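Local atomic coordinates of esterase YbfF (Escherichia coli, PDB entry 3BF7), a protein that probably hydrolyses ester bonds, as an esterase of the alpha/beta hydrolase fold with a helical cap and a substrate-binding crevice created by its domain arrangement. Residues A[24-29]-A[171-176]; A[51-56]-A[176-181]; A[122-127]-A[180-185]; A[159-164]-A[233-238]. The protein carries 1 engineered substitution. All blocks are in the same frame, centred on the assembly; numbering follows the deposited sequence.

Interaction 1 of 4, residues A[24-29]-A[171-176]; sequences GLFGSL and WRFNVP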
# COMPACT_ATOMS: atom_id res chain seq x y z
N GLY A 24 -0.28 2.54 -0.73
CA GLY A 24 -0.95 2.39 -2.01
C GLY A 24 -0.73 3.54 -2.98
O GLY A 24 0.04 4.47 -2.71
N LEU A 25 -1.42 3.48 -4.11
CA LEU A 25 -1.30 4.51 -5.15
C LEU A 25 -1.54 5.92 -4.62
O LEU A 25 -2.50 6.17 -3.88
CB LEU A 25 -2.27 4.21 -6.29
CG LEU A 25 -2.19 5.15 -7.51
CD1 LEU A 25 -0.82 5.04 -8.18
CD2 LEU A 25 -3.29 4.78 -8.49
N PHE A 26 -0.64 6.82 -5.01
CA PHE A 26 -0.66 8.23 -4.62
C PHE A 26 -0.32 8.44 -3.15
O PHE A 26 -0.41 9.55 -2.63
CB PHE A 26 -2.01 8.89 -4.94
CG PHE A 26 -2.33 8.98 -6.41
CD1 PHE A 26 -1.45 9.60 -7.29
CD2 PHE A 26 -3.51 8.44 -6.91
CE1 PHE A 26 -1.75 9.69 -8.66
CE2 PHE A 26 -3.82 8.53 -8.26
CZ PHE A 26 -2.94 9.15 -9.14
N GLY A 27 0.09 7.37 -2.47
CA GLY A 27 0.45 7.48 -1.07
C GLY A 27 1.94 7.70 -0.87
O GLY A 27 2.68 7.98 -1.82
N SER A 28 2.37 7.58 0.39
CA SER A 28 3.76 7.77 0.78
C SER A 28 3.98 6.97 2.06
O SER A 28 3.01 6.47 2.65
CB SER A 28 4.06 9.24 1.02
OG SER A 28 3.29 9.73 2.10
N LEU A 29 5.23 6.87 2.50
CA LEU A 29 5.54 6.08 3.68
C LEU A 29 4.83 6.48 4.97
O LEU A 29 4.75 5.69 5.90
CB LEU A 29 7.06 6.02 3.90
CG LEU A 29 7.85 7.28 4.25
CD1 LEU A 29 7.63 7.65 5.71
CD2 LEU A 29 9.32 7.02 4.00
N TRP A 171 4.07 17.89 -6.55
CA TRP A 171 3.58 16.58 -6.14
C TRP A 171 4.78 15.67 -5.93
O TRP A 171 5.68 15.62 -6.76
CB TRP A 171 2.67 15.98 -7.21
CG TRP A 171 1.38 16.72 -7.37
CD1 TRP A 171 1.01 17.52 -8.42
CD2 TRP A 171 0.30 16.76 -6.44
NE1 TRP A 171 -0.24 18.04 -8.19
CE2 TRP A 171 -0.70 17.59 -6.98
CE3 TRP A 171 0.08 16.16 -5.19
CZ2 TRP A 171 -1.90 17.85 -6.32
CZ3 TRP A 171 -1.13 16.41 -4.53
CH2 TRP A 171 -2.10 17.25 -5.10
N ARG A 172 4.78 14.94 -4.82
CA ARG A 172 5.87 14.02 -4.52
C ARG A 172 5.85 12.82 -5.46
O ARG A 172 6.90 12.27 -5.80
CB ARG A 172 5.77 13.55 -3.06
CG ARG A 172 6.30 14.57 -2.04
CD ARG A 172 7.82 14.64 -2.11
NE ARG A 172 8.40 15.81 -1.44
CZ ARG A 172 8.76 15.86 -0.16
NH1 ARG A 172 8.59 14.82 0.63
NH2 ARG A 172 9.32 16.97 0.32
N PHE A 173 4.65 12.40 -5.87
CA PHE A 173 4.56 11.27 -6.78
C PHE A 173 4.77 11.68 -8.24
O PHE A 173 4.58 12.84 -8.61
CB PHE A 173 3.24 10.49 -6.59
CG PHE A 173 2.03 11.36 -6.38
CD1 PHE A 173 1.56 12.18 -7.39
CD2 PHE A 173 1.33 11.31 -5.18
CE1 PHE A 173 0.41 12.95 -7.21
CE2 PHE A 173 0.18 12.08 -4.99
CZ PHE A 173 -0.28 12.90 -6.00
N ASN A 174 5.19 10.72 -9.05
CA ASN A 174 5.50 10.92 -10.47
C ASN A 174 4.24 10.79 -11.32
O ASN A 174 3.95 9.73 -11.86
CB ASN A 174 6.53 9.86 -10.88
CG ASN A 174 7.17 10.15 -12.22
OD1 ASN A 174 6.73 11.02 -12.96
ND2 ASN A 174 8.22 9.40 -12.53
N VAL A 175 3.52 11.90 -11.46
CA VAL A 175 2.25 11.89 -12.18
C VAL A 175 2.26 11.32 -13.60
O VAL A 175 1.44 10.46 -13.92
CB VAL A 175 1.62 13.30 -12.18
CG1 VAL A 175 0.24 13.25 -12.84
CG2 VAL A 175 1.49 13.81 -10.75
N PRO A 176 3.18 11.78 -14.47
CA PRO A 176 3.18 11.24 -15.84
C PRO A 176 3.35 9.73 -15.91
O PRO A 176 2.74 9.06 -16.75
CB PRO A 176 4.34 11.98 -16.50
CG PRO A 176 4.36 13.29 -15.78
CD PRO A 176 4.15 12.87 -14.34

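Interaction 2 of 4, residues A[51-56]-A[176-181]; sequences RNHGLS and PVLWDQ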
# COMPACT_ATOMS: atom_id res chain seq x y z
N ARG A 51 8.33 3.01 -5.45
CA ARG A 51 8.95 3.75 -6.54
C ARG A 51 7.92 4.73 -7.10
O ARG A 51 6.72 4.46 -7.11
CB ARG A 51 9.44 2.81 -7.64
CG ARG A 51 8.37 1.96 -8.30
CD ARG A 51 8.87 1.34 -9.60
NE ARG A 51 10.06 0.53 -9.40
CZ ARG A 51 10.89 0.14 -10.36
NH1 ARG A 51 10.66 0.49 -11.62
NH2 ARG A 51 11.96 -0.58 -10.07
N ASN A 52 8.41 5.89 -7.54
CA ASN A 52 7.56 6.93 -8.11
C ASN A 52 6.63 7.60 -7.11
O ASN A 52 5.70 8.32 -7.51
CB ASN A 52 6.77 6.38 -9.30
CG ASN A 52 7.67 6.00 -10.46
OD1 ASN A 52 7.59 4.90 -11.00
ND2 ASN A 52 8.54 6.93 -10.85
N HIS A 53 6.87 7.38 -5.82
CA HIS A 53 6.09 7.99 -4.75
C HIS A 53 7.04 8.57 -3.70
O HIS A 53 8.20 8.17 -3.61
CB HIS A 53 5.17 6.97 -4.07
CG HIS A 53 4.12 6.40 -4.97
ND1 HIS A 53 2.78 6.75 -4.88
CD2 HIS A 53 4.21 5.53 -6.00
CE1 HIS A 53 2.10 6.11 -5.82
NE2 HIS A 53 2.95 5.36 -6.51
N GLY A 54 6.52 9.51 -2.92
CA GLY A 54 7.31 10.12 -1.86
C GLY A 54 8.67 10.58 -2.33
O GLY A 54 8.77 11.29 -3.33
N LEU A 55 9.71 10.19 -1.60
CA LEU A 55 11.06 10.56 -1.97
C LEU A 55 11.86 9.37 -2.49
O LEU A 55 13.09 9.37 -2.44
CB LEU A 55 11.77 11.25 -0.79
CG LEU A 55 11.23 12.65 -0.47
CD1 LEU A 55 11.89 13.18 0.79
CD2 LEU A 55 11.47 13.60 -1.65
N SER A 56 11.16 8.35 -2.99
CA SER A 56 11.85 7.22 -3.59
C SER A 56 12.21 7.60 -5.03
O SER A 56 11.67 8.57 -5.58
CB SER A 56 10.96 5.97 -3.60
OG SER A 56 11.23 5.18 -2.46
N PRO A 176 3.18 11.78 -14.47
CA PRO A 176 3.18 11.24 -15.84
C PRO A 176 3.35 9.73 -15.91
O PRO A 176 2.74 9.06 -16.75
CB PRO A 176 4.34 11.98 -16.50
CG PRO A 176 4.36 13.29 -15.78
CD PRO A 176 4.15 12.87 -14.34
N VAL A 177 4.20 9.18 -15.05
CA VAL A 177 4.44 7.74 -15.04
C VAL A 177 3.25 6.98 -14.45
O VAL A 177 2.88 5.92 -14.97
CB VAL A 177 5.73 7.40 -14.27
CG1 VAL A 177 5.86 5.89 -14.10
CG2 VAL A 177 6.93 7.94 -15.03
N LEU A 178 2.65 7.50 -13.39
CA LEU A 178 1.51 6.82 -12.79
C LEU A 178 0.35 6.80 -13.79
O LEU A 178 -0.45 5.86 -13.81
CB LEU A 178 1.09 7.50 -11.49
CG LEU A 178 2.16 7.43 -10.39
CD1 LEU A 178 1.63 8.07 -9.12
CD2 LEU A 178 2.56 5.98 -10.13
N TRP A 179 0.26 7.82 -14.63
CA TRP A 179 -0.78 7.87 -15.65
C TRP A 179 -0.46 6.87 -16.75
O TRP A 179 -1.29 6.03 -17.11
CB TRP A 179 -0.88 9.28 -16.25
CG TRP A 179 -1.83 9.35 -17.42
CD1 TRP A 179 -1.53 9.22 -18.74
CD2 TRP A 179 -3.25 9.56 -17.35
NE1 TRP A 179 -2.67 9.32 -19.51
CE2 TRP A 179 -3.74 9.53 -18.68
CE3 TRP A 179 -4.15 9.75 -16.30
CZ2 TRP A 179 -5.09 9.69 -18.98
CZ3 TRP A 179 -5.50 9.92 -16.60
CH2 TRP A 179 -5.96 9.89 -17.93
N ASP A 180 0.75 6.95 -17.28
CA ASP A 180 1.17 6.07 -18.36
C ASP A 180 1.09 4.59 -17.99
O ASP A 180 0.68 3.76 -18.80
CB ASP A 180 2.60 6.40 -18.77
CG ASP A 180 3.09 5.55 -19.91
OD1 ASP A 180 2.60 5.74 -21.05
OD2 ASP A 180 3.94 4.67 -19.68
N GLN A 181 1.47 4.27 -16.76
CA GLN A 181 1.48 2.89 -16.30
C GLN A 181 0.22 2.47 -15.55
O GLN A 181 0.15 1.35 -15.03
CB GLN A 181 2.70 2.68 -15.40
CG GLN A 181 4.02 2.98 -16.10
CD GLN A 181 4.42 1.88 -17.05
OE1 GLN A 181 4.88 0.82 -16.62
NE2 GLN A 181 4.25 2.12 -18.34

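Interaction 3 of 4, residues A[122-127]-A[180-185]; sequences RRHDEI and DQYPHI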
# COMPACT_ATOMS: atom_id res chain seq x y z
N ARG A 122 -11.15 2.11 -14.83
CA ARG A 122 -10.39 3.32 -14.53
C ARG A 122 -11.13 3.90 -13.34
O ARG A 122 -12.33 4.20 -13.42
CB ARG A 122 -10.40 4.30 -15.71
CG ARG A 122 -9.61 3.81 -16.91
CD ARG A 122 -9.31 4.94 -17.89
NE ARG A 122 -8.33 5.89 -17.35
CZ ARG A 122 -7.01 5.74 -17.41
NH1 ARG A 122 -6.48 4.67 -17.99
NH2 ARG A 122 -6.22 6.67 -16.90
N ARG A 123 -10.43 4.03 -12.22
CA ARG A 123 -11.03 4.53 -10.98
C ARG A 123 -10.41 5.82 -10.46
O ARG A 123 -10.79 6.29 -9.38
CB ARG A 123 -10.90 3.48 -9.87
CG ARG A 123 -12.05 2.50 -9.77
CD ARG A 123 -12.01 1.76 -8.44
NE ARG A 123 -10.92 0.80 -8.36
CZ ARG A 123 -11.11 -0.51 -8.19
NH1 ARG A 123 -12.33 -0.99 -8.09
NH2 ARG A 123 -10.07 -1.33 -8.11
N HIS A 124 -9.48 6.41 -11.21
CA HIS A 124 -8.81 7.61 -10.74
C HIS A 124 -8.77 8.78 -11.70
O HIS A 124 -7.99 9.71 -11.50
CB HIS A 124 -7.37 7.28 -10.33
CG HIS A 124 -7.27 6.28 -9.22
ND1 HIS A 124 -7.45 4.93 -9.41
CD2 HIS A 124 -7.03 6.45 -7.90
CE1 HIS A 124 -7.33 4.31 -8.25
NE2 HIS A 124 -7.08 5.21 -7.32
N ASP A 125 -9.60 8.77 -12.73
CA ASP A 125 -9.55 9.87 -13.69
C ASP A 125 -9.81 11.24 -13.09
O ASP A 125 -9.14 12.21 -13.44
CB ASP A 125 -10.51 9.63 -14.85
CG ASP A 125 -10.02 8.56 -15.80
OD1 ASP A 125 -8.90 8.04 -15.62
OD2 ASP A 125 -10.77 8.24 -16.75
N GLU A 126 -10.78 11.34 -12.18
CA GLU A 126 -11.08 12.62 -11.56
C GLU A 126 -9.95 13.05 -10.62
O GLU A 126 -9.67 14.24 -10.49
CB GLU A 126 -12.42 12.53 -10.83
CG GLU A 126 -13.55 12.20 -11.79
CD GLU A 126 -14.85 11.87 -11.10
OE1 GLU A 126 -15.59 12.81 -10.75
OE2 GLU A 126 -15.12 10.67 -10.90
N ILE A 127 -9.32 12.07 -9.98
CA ILE A 127 -8.19 12.36 -9.10
C ILE A 127 -7.03 12.90 -9.96
O ILE A 127 -6.40 13.90 -9.60
CB ILE A 127 -7.77 11.10 -8.31
CG1 ILE A 127 -8.77 10.86 -7.17
CG2 ILE A 127 -6.35 11.25 -7.76
CD1 ILE A 127 -8.59 9.54 -6.46
N ASP A 180 0.75 6.95 -17.28
CA ASP A 180 1.17 6.07 -18.36
C ASP A 180 1.09 4.59 -17.99
O ASP A 180 0.68 3.76 -18.80
CB ASP A 180 2.60 6.40 -18.77
CG ASP A 180 3.09 5.55 -19.91
OD1 ASP A 180 2.60 5.74 -21.05
OD2 ASP A 180 3.94 4.67 -19.68
N GLN A 181 1.47 4.27 -16.76
CA GLN A 181 1.48 2.89 -16.30
C GLN A 181 0.22 2.47 -15.55
O GLN A 181 0.15 1.35 -15.03
CB GLN A 181 2.70 2.68 -15.40
CG GLN A 181 4.02 2.98 -16.10
CD GLN A 181 4.42 1.88 -17.05
OE1 GLN A 181 4.88 0.82 -16.62
NE2 GLN A 181 4.25 2.12 -18.34
N TYR A 182 -0.78 3.34 -15.51
CA TYR A 182 -2.01 3.05 -14.78
C TYR A 182 -2.62 1.67 -15.02
O TYR A 182 -3.00 1.00 -14.07
CB TYR A 182 -3.05 4.13 -15.06
CG TYR A 182 -4.27 4.02 -14.17
CD1 TYR A 182 -4.23 4.46 -12.85
CD2 TYR A 182 -5.44 3.46 -14.65
CE1 TYR A 182 -5.35 4.34 -12.02
CE2 TYR A 182 -6.56 3.32 -13.83
CZ TYR A 182 -6.51 3.77 -12.52
OH TYR A 182 -7.62 3.62 -11.72
N PRO A 183 -2.73 1.23 -16.28
CA PRO A 183 -3.32 -0.09 -16.52
C PRO A 183 -2.61 -1.22 -15.78
O PRO A 183 -3.23 -2.21 -15.41
CB PRO A 183 -3.23 -0.25 -18.03
CG PRO A 183 -3.32 1.16 -18.53
CD PRO A 183 -2.42 1.90 -17.56
N HIS A 184 -1.30 -1.08 -15.59
CA HIS A 184 -0.52 -2.10 -14.91
C HIS A 184 -0.71 -2.03 -13.40
O HIS A 184 -0.55 -3.02 -12.70
CB HIS A 184 0.96 -1.96 -15.25
CG HIS A 184 1.23 -1.89 -16.71
ND1 HIS A 184 0.66 -2.75 -17.62
CD2 HIS A 184 2.01 -1.05 -17.43
CE1 HIS A 184 1.07 -2.44 -18.84
NE2 HIS A 184 1.89 -1.41 -18.75
N ILE A 185 -1.05 -0.85 -12.91
CA ILE A 185 -1.25 -0.65 -11.48
C ILE A 185 -2.61 -1.21 -11.05
O ILE A 185 -2.71 -1.92 -10.04
CB ILE A 185 -1.12 0.84 -11.12
CG1 ILE A 185 0.30 1.32 -11.46
CG2 ILE A 185 -1.41 1.07 -9.64
CD1 ILE A 185 0.50 2.81 -11.39

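Interaction 4 of 4, residues A[159-164]-A[233-238]; sequences IQFLLK and GHWVHA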
# COMPACT_ATOMS: atom_id res chain seq x y z
N ILE A 159 -8.99 13.98 -0.65
CA ILE A 159 -8.26 15.21 -0.93
C ILE A 159 -7.11 15.39 0.06
O ILE A 159 -5.98 15.67 -0.35
CB ILE A 159 -9.20 16.43 -0.87
CG1 ILE A 159 -10.19 16.37 -2.04
CG2 ILE A 159 -8.39 17.72 -0.93
CD1 ILE A 159 -11.25 17.46 -2.01
N GLN A 160 -7.39 15.24 1.35
CA GLN A 160 -6.35 15.41 2.36
C GLN A 160 -5.26 14.36 2.23
O GLN A 160 -4.08 14.65 2.47
CB GLN A 160 -6.97 15.39 3.76
CG GLN A 160 -7.92 16.56 4.00
CD GLN A 160 -7.23 17.91 3.86
OE1 GLN A 160 -7.85 18.90 3.45
NE2 GLN A 160 -5.95 17.97 4.20
N PHE A 161 -5.63 13.14 1.87
CA PHE A 161 -4.67 12.06 1.69
C PHE A 161 -3.71 12.44 0.56
O PHE A 161 -2.49 12.35 0.72
CB PHE A 161 -5.41 10.76 1.33
CG PHE A 161 -4.56 9.75 0.62
CD1 PHE A 161 -3.49 9.13 1.26
CD2 PHE A 161 -4.84 9.41 -0.70
CE1 PHE A 161 -2.71 8.19 0.59
CE2 PHE A 161 -4.06 8.48 -1.38
CZ PHE A 161 -2.99 7.87 -0.74
N LEU A 162 -4.26 12.87 -0.56
CA LEU A 162 -3.43 13.27 -1.70
C LEU A 162 -2.52 14.44 -1.35
O LEU A 162 -1.35 14.46 -1.73
CB LEU A 162 -4.32 13.66 -2.88
CG LEU A 162 -5.16 12.52 -3.48
CD1 LEU A 162 -6.15 13.08 -4.48
CD2 LEU A 162 -4.25 11.49 -4.13
N LEU A 163 -3.05 15.40 -0.60
CA LEU A 163 -2.27 16.58 -0.23
C LEU A 163 -1.07 16.28 0.66
O LEU A 163 -0.17 17.12 0.78
CB LEU A 163 -3.19 17.62 0.43
CG LEU A 163 -4.15 18.30 -0.55
CD1 LEU A 163 -5.10 19.21 0.21
CD2 LEU A 163 -3.36 19.09 -1.58
N LYS A 164 -1.03 15.10 1.27
CA LYS A 164 0.12 14.74 2.09
C LYS A 164 1.34 14.71 1.17
O LYS A 164 2.47 14.87 1.63
CB LYS A 164 -0.08 13.36 2.72
CG LYS A 164 -1.18 13.30 3.77
CD LYS A 164 -0.83 14.13 4.99
CE LYS A 164 -1.87 13.94 6.09
NZ LYS A 164 -1.47 14.63 7.35
N GLY A 233 -14.30 2.15 4.33
CA GLY A 233 -14.05 2.27 2.91
C GLY A 233 -12.69 1.71 2.55
O GLY A 233 -12.10 0.92 3.30
N HIS A 234 -12.17 2.13 1.40
CA HIS A 234 -10.89 1.64 0.89
C HIS A 234 -9.67 1.89 1.77
O HIS A 234 -8.80 1.03 1.85
CB HIS A 234 -10.67 2.21 -0.51
CG HIS A 234 -9.43 1.71 -1.18
ND1 HIS A 234 -9.15 0.36 -1.33
CD2 HIS A 234 -8.41 2.37 -1.77
CE1 HIS A 234 -8.01 0.22 -1.98
NE2 HIS A 234 -7.54 1.42 -2.26
N TRP A 235 -9.57 3.05 2.40
CA TRP A 235 -8.44 3.32 3.28
C TRP A 235 -8.86 2.88 4.68
O TRP A 235 -9.01 3.69 5.60
CB TRP A 235 -8.07 4.81 3.23
CG TRP A 235 -7.35 5.21 1.96
CD1 TRP A 235 -6.00 5.28 1.77
CD2 TRP A 235 -7.95 5.55 0.70
NE1 TRP A 235 -5.72 5.65 0.47
CE2 TRP A 235 -6.90 5.82 -0.20
CE3 TRP A 235 -9.27 5.65 0.26
CZ2 TRP A 235 -7.14 6.19 -1.53
CZ3 TRP A 235 -9.51 6.02 -1.07
CH2 TRP A 235 -8.44 6.28 -1.95
N VAL A 236 -9.04 1.57 4.82
CA VAL A 236 -9.50 0.96 6.07
C VAL A 236 -8.70 1.38 7.30
O VAL A 236 -9.28 1.67 8.35
CB VAL A 236 -9.46 -0.59 5.98
CG1 VAL A 236 -10.28 -1.19 7.11
CG2 VAL A 236 -9.98 -1.05 4.63
N HIS A 237 -7.38 1.40 7.17
CA HIS A 237 -6.51 1.76 8.28
C HIS A 237 -6.67 3.21 8.71
O HIS A 237 -6.40 3.56 9.86
CB HIS A 237 -5.05 1.51 7.90
CG HIS A 237 -4.66 2.16 6.61
ND1 HIS A 237 -5.16 1.76 5.40
CD2 HIS A 237 -3.84 3.21 6.35
CE1 HIS A 237 -4.67 2.53 4.44
NE2 HIS A 237 -3.87 3.42 5.00
N ALA A 238 -7.11 4.06 7.79
CA ALA A 238 -7.31 5.47 8.10
C ALA A 238 -8.61 5.69 8.86
O ALA A 238 -8.71 6.59 9.70
CB ALA A 238 -7.30 6.29 6.82

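Interaction 1 of 4, residues A[24-29]-A[171-176]
Phe26 and Phe173 meet in a T-shaped (edge-to-face) pair, with the edge of Phe26 directed at the face of Phe173. The ring centroids lie 4.9 Å apart and the planes are inclined at 63°. Phe26 CD1 carries the contact: it sits over the middle of the Phe173 ring, 3.7 Å from Phe173 CZ. Phe173 reaches this position with CG between its backbone N and carbonyl carbon (chi1 41°), which lifts the ring toward the loop. The backbone adds a second contact, of van der Waals kind: Phe26 O lies 3.5 Å from Phe173 CE2. Both residues are buried. The loop itself is shaped by a type II beta turn from Gly24 to Gly27, closed by Gly27 N to Gly24 O at 2.9 Å. Around the rings, Leu25 CG rests on one face of Phe26, while Val175 CG2 borders the edge of Phe173. With an alanine in place of Phe173, the edge of Phe26 would probably lose its aromatic face and a gap would open beneath CD1. The pair joins the loop between strand 19-22 and helix 33-39 to the residues just before helix 175-180, where helix 125-136 and Leu178 touch both rings and helix 156-163 packs on Phe26.

Interaction 2 of 4, residues A[51-56]-A[176-181]
The imidazole of His53 meets both methyls of Leu178 at its CE1-NE2 end, while the backbone carbon of Arg51 lies at another part of the ring edge, near its plane. Leu178 CD2 comes in obliquely, 3.7 Å from His53 NE2, and Leu178 CD1 lies 3.9 Å from His53 CE1. Thus the ring end is packed against hydrocarbon, and NE2 is buried here with no polar partner in the model. The second flat group, the carboxamide of Asn52, is crossed at about a right angle by Val177, whose CG1 lies 4.1 Å from Asn52 CG. That methyl stands anti to the backbone N of Val177 (chi1 172°), the rotation that brings it to the amide. Leu178 CD2 also approaches Asn52 CB, at 4.3 Å, so one leucine touches two consecutive residues of the loop. Val177 and Leu178 are consecutive in the helix, whose last turn is closed by Gln181 N to Val177 O (2.8 Å). On the other side a type II' beta turn, His53 to Ser56, carries the chain onward. The arrangement is consistent with an alpha/beta hydrolase carrying a helical cap: a short helix lies against the loop leaving core strand 45-48.

Interaction 3 of 4, residues A[122-127]-A[180-185]
Arg122, extended, and Arg123 and His124, which turn the chain into helix 125-136 with His124 at the N-cap, face Tyr182, the first residue of helix 182-186; the closest backbones are those of Arg122 and Pro183, whose CA atoms are 8.1 Å apart. Tyr182 carries the contact. Its CG stands anti to the backbone N (chi1 -171°), which sends the ring away from its own helix and places OH between two partners. Arg123 N donates to Tyr182 OH at 2.9 Å with an angle of 162°. His124 ND1 lies 2.7 Å from the same Tyr182 OH in a nearly straight hydrogen bond that either group could donate. The hydroxyl sits at the edge of the imidazole, near its plane, and the two side chains cross at about a right angle; Tyr182 CE1 is also close, 3.4 Å from His124 ND1. Two hydrogen bonds thus fix the hydroxyl of this buried tyrosine. Farther along the ring, Tyr182 CD2 lies over one face of the Arg122 guanidinium, 3.7 Å from Arg122 NH1, with the planes 47° apart. Arg122 is steadied by a salt bridge within its own segment, NE to Asp125 OD1 at 2.8 Å on the syn lone pair of that oxygen. A phenylalanine replacing Tyr182 would probably leave Arg123 N and His124 ND1 without their shared partner and the imidazole freer to turn. The contact ties the start of helix 125-136 to helix 182-186; Trp179 of helix 175-180 makes a cation-pi contact with Arg122, and Ile127 continues the packing onto helix 156-163.

Interaction 4 of 4, residues A[159-164]-A[233-238]
Trp235 reaches across to Phe161 through one edge of its indole, and its side chain can be followed outward from CB. The CB points toward helix 156-163, and CG lies anti to the carbonyl carbon (chi1 -75°), which carries the ring system in the same direction. NE1, in the five-membered ring, makes the main approach: it sits above the centre of the Phe161 ring, 3.7 Å from Phe161 CZ and 3.8 Å from Phe161 CE2. Next along this edge, Trp235 CE2 comes within 4.1 Å of Phe161 CE2. Then Trp235 CZ2, on the six-membered ring, meets the same Phe161 CE2 at 3.8 Å. Farther round, CZ3 turns back to the edge of the His234 ring, while His234 CD2 lies over one indole face, toward its rim. The result is an edge-to-face pair in which the five-membered ring centroid of Trp235 is 4.6 Å from that of Phe161 and the planes are at 52°. With CG anti to its backbone N (chi1 158°), Phe161 reaches out toward the indole and presents a face to it. Trp235 directly follows His234, which is hydrogen-bonded to Asp113 and, weakly, to Ser89, a geometry consistent with a Ser-His-Asp catalytic triad. Both aromatic residues remain partly exposed, and they link helix 156-163 to the loop that carries His234. Chemically, the contact is apolar packing with a probable electrostatic contribution, the electron-poor N-H side of the indole being set over the electron-rich face of the phenylalanine.

In the fold
From the N terminus, the loop after strand 19-22 is the first to be closed, by interaction 1, when the chain returns at 171-176. The loop after strand 45-48 closes next through interaction 2, which crosses interaction 1 and shares Pro176 with it. The segment leading into helix 125-136 is then met by 180-185 in interaction 3, which also crosses interaction 1 and overlaps interaction 2 at Asp180 and Gln181. Interaction 4 opens on helix 156-163 and closes last, at 233-238, so its loop crosses the other three. Interactions 1 to 3 thereby join core loops and helix 125-136 to consecutive helices 175-180 and 182-186, while interaction 4 brings in the loop that carries His234; Phe26 touches segments of both interactions 3 and 4.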